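Local coordinates for putative O-acetylhomoserine (Thiol)-lyase (Campylobacter jejuni, PDB 4OC9) that probably uses pyridoxal 5'-phosphate to transfer the aminocarboxypropyl group of O-acetylhomoserine to a thiol or sulfide, as a trans-sulfuration family enzyme, at the interface of chains A and B. Sequence-based numbering; all coordinates share one arbitrary frame. Chains: chain A/B, Putative O-acetylhomoserine (Thiol)-lyase.

The interface of chains A and B. Residues chain A 4-5, 7-8, 11; chain B 362, 408-410, 413.
A:Thr8 and B:Asp413 meet in a mainly polar patch of a two-fold symmetric interface between identical chains, where the N-terminal arm of one subunit is tied to the C-terminal region of the other. It and its twin help join two of the four copies in the deposited assembly, probably natively, as enzymes of this family are commonly tetramers. The B:Asp413 carboxylate binds A:Asn5, just ahead of helix 6-9, and A:Thr8 within it. Its OD2 accepts the A:Thr8 hydroxyl OG1 at 2.5 Å through the anti lone pair. The syn lone pair of the same oxygen takes the backbone N of A:Asn5 at 2.8 Å, in a nearly straight bond (167° at H). Two donors thus grip one oxygen and should limit rotation of the carboxylate. The other oxygen, OD1, lies 3.1 Å from ND2 of A:Asn5, which donates from above the carboxylate plane. A:Thr8 OG1 also accepts the backbone N of B:Asn410 at 3.1 Å. It is anti to its own carbonyl carbon (chi1 -58°), which turns the hydroxyl toward chain B. As modelled, the amides of A:Asn5 and B:Asn410 stack with planes 19° apart, their CG atoms 3.6 Å from each other. A:Asn5 is poorly ordered, so its side-chain bond and this stack are less certain. The A:Phe4 ring meets B:Leu362 tip to tip, with CE1 3.7 Å from CD1 of the leucine. At the other end, CD1 of A:Leu11 rests against the backbone of B:Leu408 and B:Glu409, 3.6 Å from the B:Glu409 N. In the fold, the arm residues lie in and around helix 6-9, while B:Leu408 to B:Asn410 lead from strand 401-405 into the C-terminal helix 411-423 that carries B:Asp413.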
# COMPACT_ATOMS: atom_id res chain seq x y z
N PHE A 4 12.62 -27.14 12.04
CA PHE A 4 11.80 -26.21 12.87
C PHE A 4 10.30 -26.50 12.87
O PHE A 4 9.79 -27.17 11.98
CB PHE A 4 11.92 -24.79 12.41
CG PHE A 4 13.31 -24.26 12.36
CD1 PHE A 4 14.05 -24.10 13.54
CD2 PHE A 4 13.80 -23.72 11.20
CE1 PHE A 4 15.31 -23.54 13.52
CE2 PHE A 4 15.06 -23.13 11.16
CZ PHE A 4 15.81 -23.05 12.32
N ASN A 5 9.61 -25.98 13.88
CA ASN A 5 8.17 -26.16 14.00
C ASN A 5 7.40 -25.20 13.09
O ASN A 5 7.92 -24.17 12.67
CB ASN A 5 7.66 -25.97 15.41
CG ASN A 5 8.16 -27.02 16.40
OD1 ASN A 5 7.31 -27.70 16.85
ND2 ASN A 5 9.49 -27.20 16.73
N GLU A 7 5.08 -22.96 13.59
CA GLU A 7 5.03 -21.57 14.03
C GLU A 7 6.29 -20.83 13.57
O GLU A 7 6.22 -19.69 13.13
CB GLU A 7 4.97 -21.41 15.55
CG GLU A 7 3.84 -22.05 16.32
CD GLU A 7 4.00 -23.57 16.55
OE1 GLU A 7 3.21 -24.09 17.36
OE2 GLU A 7 4.90 -24.23 15.98
N THR A 8 7.43 -21.49 13.67
CA THR A 8 8.71 -20.91 13.28
C THR A 8 8.84 -20.71 11.78
O THR A 8 9.37 -19.69 11.32
CB THR A 8 9.88 -21.77 13.81
OG1 THR A 8 9.80 -21.89 15.24
CG2 THR A 8 11.23 -21.12 13.44
N LEU A 11 7.43 -17.66 10.09
CA LEU A 11 8.22 -16.45 10.39
C LEU A 11 9.61 -16.34 9.76
O LEU A 11 10.14 -15.25 9.60
CB LEU A 11 8.38 -16.41 11.92
CG LEU A 11 7.11 -16.11 12.71
CD1 LEU A 11 7.18 -16.52 14.17
CD2 LEU A 11 6.77 -14.64 12.59
N LEU B 362 17.98 -17.90 14.53
CA LEU B 362 16.59 -17.42 14.60
C LEU B 362 16.55 -16.03 15.21
O LEU B 362 15.76 -15.20 14.80
CB LEU B 362 15.68 -18.36 15.37
CG LEU B 362 15.49 -19.71 14.72
CD1 LEU B 362 14.56 -20.54 15.60
CD2 LEU B 362 14.89 -19.55 13.34
N LEU B 408 7.50 -14.62 18.27
CA LEU B 408 6.37 -15.55 18.29
C LEU B 408 6.72 -16.94 17.79
O LEU B 408 5.82 -17.76 17.60
CB LEU B 408 5.25 -14.99 17.42
CG LEU B 408 4.71 -13.62 17.77
CD1 LEU B 408 3.64 -13.26 16.76
CD2 LEU B 408 4.15 -13.59 19.19
N GLU B 409 8.00 -17.21 17.57
CA GLU B 409 8.41 -18.52 17.09
C GLU B 409 8.15 -19.60 18.16
O GLU B 409 7.78 -19.30 19.28
CB GLU B 409 9.90 -18.63 16.75
CG GLU B 409 10.54 -17.65 15.75
CD GLU B 409 10.93 -16.30 16.32
OE1 GLU B 409 10.61 -15.95 17.45
OE2 GLU B 409 11.65 -15.58 15.59
N ASN B 410 8.31 -20.86 17.77
CA ASN B 410 8.13 -21.94 18.69
C ASN B 410 9.26 -21.87 19.75
O ASN B 410 10.43 -21.78 19.40
CB ASN B 410 8.11 -23.26 17.96
CG ASN B 410 8.05 -24.43 18.90
OD1 ASN B 410 9.00 -24.72 19.61
ND2 ASN B 410 6.99 -25.20 18.79
N ASP B 413 12.30 -24.21 19.48
CA ASP B 413 13.19 -23.78 18.41
C ASP B 413 14.05 -22.62 18.90
O ASP B 413 15.24 -22.55 18.60
CB ASP B 413 12.41 -23.32 17.19
CG ASP B 413 11.72 -24.42 16.49
OD1 ASP B 413 12.11 -25.58 16.69
OD2 ASP B 413 10.80 -24.14 15.70